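Local coordinates for protein transketolase (Campylobacter jejuni, PDB 3L84) that belongs to the transketolase family of thiamine diphosphate-binding enzymes and pairs with a second copy of itself in a two-chain assembly, at residues V537-E542 with F618-S623. Residues are numbered along the deposited sequence; the frame is centred on the assembly and turned at random.
Sequences VWLCLE and FGFSVS
Leu539 reaches from the first turn of helix 537-549 to the bend joining helix 611-617 to helix 622-629, and its two methyls meet different parts of that bend. The contact lies at the surface of the C-terminal domain of the transketolase fold, where helices pack around a mixed sheet. CD1 rests on backbone, 3.4 Å from Ser621 C and almost as near to Val622 N, at the start of the last helix. CD2 comes to the edge of the Phe620 ring in its plane, 3.8 Å from Phe620 CD1, and the two side chains cross at about a right angle. The Leu539 CB bond points toward the 618-623 segment, and CG stands anti to the backbone N (chi1 169°), beside the carbonyl carbon. One turn further on, Glu542 CB lies 3.6 Å from Val622 CG2, and CG2 is also 4.0 Å from Leu539 CD1, so the valine methyl touches both residues of the helix. The Glu542 chain bends at chi2 (-83°, placing CD), and its end leads away from the 618-623 segment. Leu539 and Phe620 also both touch Val584 of strand 580-584, so helix and bend meet at the same residue of the sheet; Ile602 also touches Phe620. The bend itself begins with a Schellman motif closing helix 611-617, with Gly619, at positive phi, as the C-prime residue; Gly619 O is hydrogen-bonded to Tyr600 OH. Phe620 then centres an inverse gamma turn. Ser621 follows as the N-cap of helix 622-629, its CB directed away from Leu539 and its OG hydrogen-bonded to Lys624 N.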
ATOM      1  N   VAL A 537      23.392  -3.625  16.609  1.00  8.64           N
ATOM      2  CA  VAL A 537      24.860  -3.592  16.564  1.00  9.74           C
ATOM      3  C   VAL A 537      25.466  -3.699  17.959  1.00 10.03           C
ATOM      4  O   VAL A 537      26.417  -4.428  18.191  1.00  9.07           O
ATOM      5  CB  VAL A 537      25.377  -2.321  15.810  1.00  9.87           C
ATOM      6  CG1 VAL A 537      26.915  -2.196  15.919  1.00 10.25           C
ATOM      7  CG2 VAL A 537      24.980  -2.382  14.357  1.00 10.48           C
ATOM      8  N   TRP A 538      24.896  -2.992  18.917  1.00  9.56           N
ATOM      9  CA  TRP A 538      25.428  -3.018  20.261  1.00 10.99           C
ATOM     10  C   TRP A 538      25.326  -4.424  20.861  1.00  9.84           C
ATOM     11  O   TRP A 538      26.252  -4.899  21.531  1.00 10.26           O
ATOM     12  CB  TRP A 538      24.643  -2.007  21.107  1.00 12.98           C
ATOM     13  CG  TRP A 538      25.287  -1.766  22.383  1.00 17.59           C
ATOM     14  CD1 TRP A 538      24.839  -2.156  23.610  1.00 22.20           C
ATOM     15  CD2 TRP A 538      26.530  -1.064  22.597  1.00 22.99           C
ATOM     16  NE1 TRP A 538      25.726  -1.738  24.584  1.00 22.97           N
ATOM     17  CE2 TRP A 538      26.765  -1.064  23.984  1.00 24.63           C
ATOM     18  CE3 TRP A 538      27.461  -0.442  21.745  1.00 25.81           C
ATOM     19  CZ2 TRP A 538      27.897  -0.457  24.544  1.00 25.20           C
ATOM     20  CZ3 TRP A 538      28.573   0.167  22.291  1.00 27.94           C
ATOM     21  CH2 TRP A 538      28.786   0.150  23.679  1.00 26.75           C
ATOM     22  N   LEU A 539      24.217  -5.119  20.602  1.00  9.48           N
ATOM     23  CA  LEU A 539      24.075  -6.506  21.064  1.00  9.28           C
ATOM     24  C   LEU A 539      25.229  -7.354  20.531  1.00  9.67           C
ATOM     25  O   LEU A 539      25.774  -8.212  21.245  1.00 10.37           O
ATOM     26  CB  LEU A 539      22.703  -7.067  20.601  1.00 10.05           C
ATOM     27  CG  LEU A 539      22.527  -8.562  20.770  1.00  9.57           C
ATOM     28  CD1 LEU A 539      22.546  -9.014  22.213  1.00 10.19           C
ATOM     29  CD2 LEU A 539      21.198  -8.984  20.117  1.00 10.64           C
ATOM     30  N   CYS A 540      25.581  -7.146  19.269  1.00  9.25           N
ATOM     31  CA  CYS A 540      26.689  -7.889  18.671  1.00  9.80           C
ATOM     32  C   CYS A 540      28.040  -7.487  19.254  1.00  9.70           C
ATOM     33  O   CYS A 540      28.881  -8.348  19.473  1.00  9.65           O
ATOM     34  CB  CYS A 540      26.703  -7.731  17.171  1.00  9.84           C
ATOM     35  SG  CYS A 540      25.314  -8.575  16.377  1.00 10.65           S
ATOM     36  N   LEU A 541      28.265  -6.208  19.540  1.00  8.71           N
ATOM     37  CA  LEU A 541      29.513  -5.812  20.185  1.00  9.30           C
ATOM     38  C   LEU A 541      29.640  -6.495  21.565  1.00  8.90           C
ATOM     39  O   LEU A 541      30.712  -7.025  21.925  1.00  9.91           O
ATOM     40  CB  LEU A 541      29.619  -4.283  20.313  1.00  9.62           C
ATOM     41  CG  LEU A 541      29.862  -3.574  19.007  1.00 11.41           C
ATOM     42  CD1 LEU A 541      29.546  -2.065  19.182  1.00 12.91           C
ATOM     43  CD2 LEU A 541      31.288  -3.787  18.469  1.00 12.74           C
ATOM     44  N   GLU A 542      28.570  -6.439  22.359  1.00  8.96           N
ATOM     45  CA  GLU A 542      28.564  -7.042  23.681  1.00  9.57           C
ATOM     46  C   GLU A 542      28.727  -8.541  23.594  1.00  8.92           C
ATOM     47  O   GLU A 542      29.440  -9.143  24.407  1.00  9.57           O
ATOM     48  CB  GLU A 542      27.285  -6.688  24.448  1.00 10.74           C
ATOM     49  CG  GLU A 542      27.120  -5.163  24.729  1.00 14.08           C
ATOM     50  CD  GLU A 542      27.873  -4.670  25.945  1.00 20.33           C
ATOM     51  OE1 GLU A 542      27.419  -4.934  27.073  1.00 23.67           O
ATOM     52  OE2 GLU A 542      28.899  -3.984  25.761  1.00 21.17           O
ATOM     53  N   PHE A 618      11.937 -12.203  22.097  1.00  6.61           N
ATOM     54  CA  PHE A 618      12.377 -12.554  20.763  1.00  6.95           C
ATOM     55  C   PHE A 618      13.860 -12.893  20.672  1.00  7.94           C
ATOM     56  O   PHE A 618      14.379 -13.148  19.577  1.00  9.31           O
ATOM     57  CB  PHE A 618      11.922 -11.448  19.769  1.00  8.42           C
ATOM     58  CG  PHE A 618      10.460 -11.557  19.466  1.00  8.14           C
ATOM     59  CD1 PHE A 618      10.003 -12.552  18.630  1.00 11.22           C
ATOM     60  CD2 PHE A 618       9.539 -10.744  20.083  1.00  8.66           C
ATOM     61  CE1 PHE A 618       8.643 -12.696  18.434  1.00 13.71           C
ATOM     62  CE2 PHE A 618       8.180 -10.863  19.877  1.00  9.28           C
ATOM     63  CZ  PHE A 618       7.735 -11.814  19.038  1.00 10.54           C
ATOM     64  N   GLY A 619      14.521 -12.988  21.836  1.00  7.88           N
ATOM     65  CA  GLY A 619      15.861 -13.544  21.866  1.00  7.65           C
ATOM     66  C   GLY A 619      17.001 -12.581  21.792  1.00  8.07           C
ATOM     67  O   GLY A 619      18.146 -13.006  21.671  1.00  7.69           O
ATOM     68  N   PHE A 620      16.734 -11.297  21.879  1.00  7.91           N
ATOM     69  CA  PHE A 620      17.781 -10.266  21.711  1.00  8.33           C
ATOM     70  C   PHE A 620      18.425  -9.932  23.024  1.00  9.08           C
ATOM     71  O   PHE A 620      18.145  -8.917  23.646  1.00 11.10           O
ATOM     72  CB  PHE A 620      17.237  -9.054  20.940  1.00  8.45           C
ATOM     73  CG  PHE A 620      16.835  -9.413  19.539  1.00  8.48           C
ATOM     74  CD1 PHE A 620      17.791  -9.462  18.533  1.00 10.03           C
ATOM     75  CD2 PHE A 620      15.545  -9.783  19.234  1.00  9.64           C
ATOM     76  CE1 PHE A 620      17.450  -9.866  17.258  1.00 10.43           C
ATOM     77  CE2 PHE A 620      15.211 -10.198  17.965  1.00 10.13           C
ATOM     78  CZ  PHE A 620      16.169 -10.252  16.965  1.00  9.89           C
ATOM     79  N   SER A 621      19.244 -10.878  23.480  1.00  8.80           N
ATOM     80  CA  SER A 621      20.081 -10.719  24.680  1.00  8.83           C
ATOM     81  C   SER A 621      21.432 -11.329  24.389  1.00  8.18           C
ATOM     82  O   SER A 621      21.553 -12.220  23.549  1.00  8.30           O
ATOM     83  CB  SER A 621      19.479 -11.402  25.912  1.00  9.60           C
ATOM     84  OG  SER A 621      19.628 -12.812  25.807  1.00 10.22           O
ATOM     85  N   VAL A 622      22.437 -10.883  25.123  1.00  8.00           N
ATOM     86  CA  VAL A 622      23.774 -11.425  24.949  1.00  8.18           C
ATOM     87  C   VAL A 622      23.771 -12.938  25.217  1.00  8.21           C
ATOM     88  O   VAL A 622      24.350 -13.733  24.461  1.00  8.71           O
ATOM     89  CB  VAL A 622      24.797 -10.692  25.853  1.00  8.99           C
ATOM     90  CG1 VAL A 622      26.170 -11.433  25.877  1.00  9.79           C
ATOM     91  CG2 VAL A 622      24.941  -9.270  25.363  1.00 11.23           C
ATOM     92  N   SER A 623      23.173 -13.371  26.316  1.00  9.01           N
ATOM     93  CA  SER A 623      23.236 -14.786  26.670  0.50  8.70           C
ATOM     94  C   SER A 623      22.607 -15.652  25.572  1.00  8.19           C
ATOM     95  O   SER A 623      23.160 -16.691  25.213  1.00  8.32           O
ATOM     96  CB  SER A 623      22.544 -15.047  28.004  0.50  9.05           C
ATOM     97  OG  SER A 623      23.272 -14.460  29.073  0.50 10.37           O
TER